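Local coordinates for ABC-type branched-chain amino acid transport systems periplasmic component-like protein (Thermomonospora curvata, PDB 4N03), which probably serves as the extracytoplasmic substrate-binding component of an ABC transporter and holds a fatty acid in this structure, at residues A[106-118]-A[128-141]. Residues are numbered along the deposited sequence; the frame is centred on the assembly and turned at random.
With PLM (palmitic acid), chain B.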
loop_
_atom_site.group_PDB
_atom_site.type_symbol
_atom_site.label_atom_id
_atom_site.label_comp_id
_atom_site.label_asym_id
_atom_site.label_seq_id
_atom_site.Cartn_x
_atom_site.Cartn_y
_atom_site.Cartn_z
ATOM N N PHE A 106 -2.635 -8.226 4.070
ATOM C CA PHE A 106 -3.414 -8.847 3.006
ATOM C C PHE A 106 -3.163 -7.972 1.766
ATOM O O PHE A 106 -3.664 -6.833 1.679
ATOM C CB PHE A 106 -4.878 -8.851 3.385
ATOM C CG PHE A 106 -5.672 -9.937 2.704
ATOM C CD1 PHE A 106 -5.479 -10.259 1.364
ATOM C CD2 PHE A 106 -6.645 -10.600 3.387
ATOM C CE1 PHE A 106 -6.220 -11.268 0.772
ATOM C CE2 PHE A 106 -7.369 -11.620 2.805
ATOM C CZ PHE A 106 -7.170 -11.952 1.482
ATOM N N LEU A 107 -2.351 -8.462 0.837
ATOM C CA LEU A 107 -1.952 -7.656 -0.312
ATOM C C LEU A 107 -3.065 -7.639 -1.364
ATOM O O LEU A 107 -3.569 -8.678 -1.739
ATOM C CB LEU A 107 -0.689 -8.234 -0.946
ATOM C CG LEU A 107 -0.040 -7.345 -2.007
ATOM C CD1 LEU A 107 1.475 -7.480 -1.918
ATOM C CD2 LEU A 107 -0.520 -7.670 -3.409
ATOM N N GLY A 108 -3.349 -6.467 -1.892
ATOM C CA GLY A 108 -4.113 -6.353 -3.114
ATOM C C GLY A 108 -5.575 -5.965 -2.965
ATOM O O GLY A 108 -6.296 -6.565 -2.183
ATOM N N SER A 109 -6.023 -4.969 -3.748
ATOM C CA SER A 109 -7.382 -4.469 -3.621
ATOM C C SER A 109 -8.436 -5.501 -4.027
ATOM O O SER A 109 -9.363 -5.756 -3.233
ATOM C CB SER A 109 -7.575 -3.123 -4.332
ATOM O OG SER A 109 -6.766 -2.128 -3.743
ATOM N N PRO A 110 -8.330 -6.101 -5.203
ATOM C CA PRO A 110 -9.384 -7.073 -5.547
ATOM C C PRO A 110 -9.412 -8.289 -4.658
ATOM O O PRO A 110 -10.456 -8.924 -4.464
ATOM C CB PRO A 110 -9.084 -7.425 -6.989
ATOM C CG PRO A 110 -8.289 -6.277 -7.524
ATOM C CD PRO A 110 -7.439 -5.842 -6.349
HETATM N N MSE A 111 -8.248 -8.672 -4.107
HETATM C CA MSE A 111 -8.160 -9.815 -3.247
HETATM C C MSE A 111 -8.913 -9.580 -1.937
HETATM O O MSE A 111 -9.700 -10.420 -1.512
HETATM C CB MSE A 111 -6.694 -10.199 -2.942
HETATM C CG MSE A 111 -5.953 -10.727 -4.174
HETATM SE SE MSE A 111 -4.993 -9.209 -5.053
HETATM C CE MSE A 111 -5.635 -9.532 -6.901
ATOM N N VAL A 112 -8.695 -8.436 -1.300
ATOM C CA VAL A 112 -9.403 -8.144 -0.072
ATOM C C VAL A 112 -10.913 -7.886 -0.385
ATOM O O VAL A 112 -11.742 -8.336 0.390
ATOM C CB VAL A 112 -8.798 -6.961 0.688
ATOM C CG1 VAL A 112 -9.498 -6.786 2.023
ATOM C CG2 VAL A 112 -7.340 -7.181 0.963
ATOM N N SER A 113 -11.230 -7.249 -1.497
ATOM C CA SER A 113 -12.656 -7.046 -1.876
ATOM C C SER A 113 -13.377 -8.356 -1.928
ATOM O O SER A 113 -14.562 -8.416 -1.523
ATOM C CB SER A 113 -12.782 -6.315 -3.235
ATOM O OG SER A 113 -12.543 -4.984 -3.000
ATOM N N ALA A 114 -12.730 -9.406 -2.434
ATOM C CA ALA A 114 -13.392 -10.687 -2.618
ATOM C C ALA A 114 -13.778 -11.337 -1.298
ATOM O O ALA A 114 -14.656 -12.196 -1.269
ATOM C CB ALA A 114 -12.545 -11.622 -3.432
ATOM N N VAL A 115 -13.126 -10.946 -0.209
ATOM C CA VAL A 115 -13.391 -11.542 1.109
ATOM C C VAL A 115 -13.936 -10.534 2.104
ATOM O O VAL A 115 -14.100 -10.832 3.257
ATOM C CB VAL A 115 -12.150 -12.253 1.695
ATOM C CG1 VAL A 115 -11.801 -13.462 0.868
ATOM C CG2 VAL A 115 -10.984 -11.330 1.821
ATOM N N LYS A 116 -14.360 -9.366 1.605
ATOM C CA LYS A 116 -14.846 -8.297 2.473
ATOM C C LYS A 116 -16.053 -8.758 3.306
ATOM O O LYS A 116 -16.158 -8.495 4.489
ATOM C CB LYS A 116 -15.080 -7.041 1.651
ATOM C CG LYS A 116 -15.382 -5.829 2.449
ATOM C CD LYS A 116 -15.490 -4.633 1.517
ATOM C CE LYS A 116 -15.830 -3.394 2.309
ATOM N NZ LYS A 116 -17.273 -3.416 2.663
ATOM N N GLN A 117 -17.008 -9.439 2.657
ATOM C CA GLN A 117 -18.160 -9.900 3.406
ATOM C C GLN A 117 -17.786 -10.902 4.499
ATOM O O GLN A 117 -18.328 -10.871 5.601
ATOM C CB GLN A 117 -19.200 -10.543 2.470
ATOM C CG GLN A 117 -20.037 -9.613 1.688
ATOM C CD GLN A 117 -21.127 -10.326 0.906
ATOM O OE1 GLN A 117 -20.859 -10.900 -0.110
ATOM N NE2 GLN A 117 -22.354 -10.290 1.406
ATOM N N ARG A 118 -16.876 -11.807 4.179
ATOM C CA ARG A 118 -16.432 -12.760 5.184
ATOM C C ARG A 118 -15.655 -12.087 6.342
ATOM O O ARG A 118 -15.832 -12.434 7.501
ATOM C CB ARG A 118 -15.527 -13.797 4.544
ATOM C CG ARG A 118 -16.259 -14.780 3.652
ATOM C CD ARG A 118 -15.226 -15.742 3.087
ATOM N NE ARG A 118 -15.786 -16.658 2.112
ATOM C CZ ARG A 118 -15.939 -16.391 0.823
ATOM N NH1 ARG A 118 -15.590 -15.186 0.331
ATOM N NH2 ARG A 118 -16.442 -17.339 0.012
ATOM N N PRO A 128 -4.844 -4.225 4.971
ATOM C CA PRO A 128 -4.389 -4.449 3.589
ATOM C C PRO A 128 -3.140 -3.664 3.201
ATOM O O PRO A 128 -2.847 -2.620 3.750
ATOM C CB PRO A 128 -5.573 -3.928 2.751
ATOM C CG PRO A 128 -6.719 -3.823 3.682
ATOM C CD PRO A 128 -6.118 -3.494 4.993
ATOM N N SER A 129 -2.397 -4.220 2.254
ATOM C CA SER A 129 -1.494 -3.401 1.373
ATOM C C SER A 129 -2.257 -3.226 0.055
ATOM O O SER A 129 -2.166 -3.968 -0.917
ATOM C CB SER A 129 -0.133 -4.043 1.188
ATOM O OG SER A 129 0.541 -4.163 2.409
ATOM N N ALA A 130 -3.179 -2.270 0.111
ATOM C CA ALA A 130 -4.216 -2.022 -0.836
ATOM C C ALA A 130 -4.925 -0.740 -0.399
ATOM O O ALA A 130 -5.191 -0.576 0.781
ATOM C CB ALA A 130 -5.190 -3.149 -0.862
ATOM N N TRP A 131 -5.159 0.153 -1.314
ATOM C CA TRP A 131 -5.615 1.479 -0.961
ATOM C C TRP A 131 -6.849 1.962 -1.732
ATOM O O TRP A 131 -7.092 3.135 -1.856
ATOM C CB TRP A 131 -4.431 2.463 -0.998
ATOM C CG TRP A 131 -3.400 2.099 0.014
ATOM C CD1 TRP A 131 -3.500 2.380 1.312
ATOM C CD2 TRP A 131 -2.228 1.253 -0.129
ATOM N NE1 TRP A 131 -2.463 1.833 2.025
ATOM C CE2 TRP A 131 -1.683 1.094 1.148
ATOM C CE3 TRP A 131 -1.623 0.596 -1.196
ATOM C CZ2 TRP A 131 -0.526 0.341 1.382
ATOM C CZ3 TRP A 131 -0.486 -0.129 -0.964
ATOM C CH2 TRP A 131 0.055 -0.249 0.306
ATOM N N THR A 132 -7.629 1.015 -2.234
ATOM C CA THR A 132 -8.881 1.368 -2.824
ATOM C C THR A 132 -9.874 1.884 -1.783
ATOM O O THR A 132 -9.985 1.395 -0.669
ATOM C CB THR A 132 -9.468 0.160 -3.564
ATOM O OG1 THR A 132 -10.667 0.562 -4.233
ATOM C CG2 THR A 132 -9.815 -1.008 -2.670
ATOM N N THR A 133 -10.737 2.816 -2.225
ATOM C CA THR A 133 -11.868 3.261 -1.430
ATOM C C THR A 133 -12.889 2.144 -1.250
ATOM O O THR A 133 -13.707 2.218 -0.326
ATOM C CB THR A 133 -12.543 4.461 -2.089
ATOM O OG1 THR A 133 -12.862 4.143 -3.450
ATOM C CG2 THR A 133 -11.617 5.642 -2.075
ATOM N N ALA A 134 -12.812 1.089 -2.061
ATOM C CA ALA A 134 -13.711 -0.014 -1.892
ATOM C C ALA A 134 -13.530 -0.739 -0.575
ATOM O O ALA A 134 -14.365 -1.530 -0.191
ATOM C CB ALA A 134 -13.620 -0.953 -3.077
ATOM N N LEU A 135 -12.408 -0.495 0.127
ATOM C CA LEU A 135 -12.122 -1.095 1.423
ATOM C C LEU A 135 -12.418 -0.190 2.604
ATOM O O LEU A 135 -12.289 -0.640 3.735
ATOM C CB LEU A 135 -10.692 -1.638 1.467
ATOM C CG LEU A 135 -10.417 -2.725 0.428
ATOM C CD1 LEU A 135 -8.961 -3.102 0.418
ATOM C CD2 LEU A 135 -11.315 -3.961 0.595
ATOM N N LEU A 136 -12.809 1.067 2.351
ATOM C CA LEU A 136 -13.336 1.910 3.400
ATOM C C LEU A 136 -14.718 1.430 3.801
ATOM O O LEU A 136 -15.373 0.672 3.060
ATOM C CB LEU A 136 -13.399 3.376 2.954
ATOM C CG LEU A 136 -12.044 4.049 2.703
ATOM C CD1 LEU A 136 -12.327 5.469 2.226
ATOM C CD2 LEU A 136 -11.178 4.070 3.964
ATOM N N GLY A 137 -15.160 1.859 4.964
ATOM C CA GLY A 137 -16.513 1.545 5.433
ATOM C C GLY A 137 -16.643 0.262 6.185
ATOM O O GLY A 137 -17.748 -0.189 6.485
ATOM N N SER A 138 -15.527 -0.357 6.547
ATOM C CA SER A 138 -15.582 -1.575 7.375
ATOM C C SER A 138 -14.839 -1.377 8.656
ATOM O O SER A 138 -13.623 -1.095 8.631
ATOM C CB SER A 138 -14.932 -2.749 6.695
ATOM O OG SER A 138 -14.851 -3.793 7.703
ATOM N N LYS A 139 -15.477 -1.584 9.803
ATOM C CA LYS A 139 -14.816 -1.445 11.097
ATOM C C LYS A 139 -13.556 -2.305 11.147
ATOM O O LYS A 139 -12.609 -1.913 11.807
ATOM C CB LYS A 139 -15.758 -1.839 12.275
ATOM C CG LYS A 139 -15.258 -1.463 13.678
ATOM C CD LYS A 139 -16.155 -1.973 14.819
ATOM C CE LYS A 139 -15.462 -1.799 16.171
ATOM N NZ LYS A 139 -16.330 -2.247 17.294
ATOM N N TYR A 140 -13.619 -3.459 10.506
ATOM C CA TYR A 140 -12.568 -4.460 10.663
ATOM C C TYR A 140 -11.419 -4.302 9.713
ATOM O O TYR A 140 -10.381 -4.977 9.902
ATOM C CB TYR A 140 -13.178 -5.852 10.569
ATOM C CG TYR A 140 -14.164 -6.059 11.643
ATOM C CD1 TYR A 140 -13.746 -6.303 12.924
ATOM C CD2 TYR A 140 -15.525 -5.914 11.422
ATOM C CE1 TYR A 140 -14.619 -6.455 13.961
ATOM C CE2 TYR A 140 -16.425 -6.033 12.516
ATOM C CZ TYR A 140 -15.913 -6.283 13.776
ATOM O OH TYR A 140 -16.724 -6.457 14.885
ATOM N N ILE A 141 -11.513 -3.433 8.713
ATOM C CA ILE A 141 -10.450 -3.243 7.733
ATOM C C ILE A 141 -9.824 -1.900 7.939
ATOM O O ILE A 141 -10.533 -0.891 7.897
ATOM C CB ILE A 141 -10.949 -3.397 6.297
ATOM C CG1 ILE A 141 -11.591 -4.771 6.098
ATOM C CG2 ILE A 141 -9.790 -3.154 5.344
ATOM C CD1 ILE A 141 -12.245 -4.955 4.739
HETATM C C1 PLM B . -3.654 -3.075 -5.349
HETATM O O1 PLM B . -4.193 -2.229 -4.588
HETATM O O2 PLM B . -4.215 -4.109 -5.773
HETATM C C2 PLM B . -2.178 -2.931 -5.640
HETATM C C3 PLM B . -1.390 -3.542 -4.401
HETATM C C4 PLM B . 0.096 -3.271 -4.451
HETATM C C5 PLM B . 0.836 -3.900 -3.321
HETATM C C6 PLM B . 2.348 -3.622 -3.187
HETATM C C7 PLM B . 2.587 -2.417 -2.286
HETATM C C8 PLM B . 4.004 -1.918 -2.220
HETATM C C9 PLM B . 4.298 -0.934 -1.103
HETATM C CA PLM B . 4.098 0.556 -1.469
HETATM C CB PLM B . 4.142 1.396 -0.130
HETATM C CC PLM B . 2.890 2.311 0.004
HETATM C CD PLM B . 2.571 2.731 1.424
HETATM C CE PLM B . 1.335 3.599 1.625
HETATM C CF PLM B . 0.775 3.423 3.045
HETATM C CG PLM B . 1.424 4.305 4.097
HETATM O O HOH W 1 -14.966 -4.000 -1.856
#
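F106 O takes the backbone N-H of S129 at 3.0 Å, and the CA of P128 also lies against this oxygen. One residue on, L107 pairs in parallel with S129. L107 turns CG away from its backbone N (chi1 -170°), and this CG meets palmitic acid C5 at 3.8 Å. G108, the N-cap residue, donates its N-H to S129 O, nearly straight at 167°. S109 opens the helix and is held to the carboxyl group of the palmitic acid by two hydrogen bonds. Its N reaches O2 at 2.8 Å. Its OG reaches O1 at 2.7 Å. Y84 and Y148 add further hydrogen bonds to the ligand. S109 OG also rests on A130 CB and T132 CG2. Strand 103-107, helix 109-122 and strand 126-129 form a beta-alpha-beta unit of the periplasmic binding protein fold, and the ligand sits at the C-terminal ends of its strands. Beyond the second strand, S129 C lies over one face of the W131 indole and palmitic acid CE over the opposite face, both offset toward the rim. W131 NE1 bonds T144. Replacing W131 by an alanine is likely to strip the tail near CE of its aromatic neighbour and to leave T144 without its indole partner. A turn beyond S109, V112 CG1 meets L135 CD2 at 3.6 Å, the two side chains crossing at about a right angle. In the conformer given, K116 CG packs against I141 CD1.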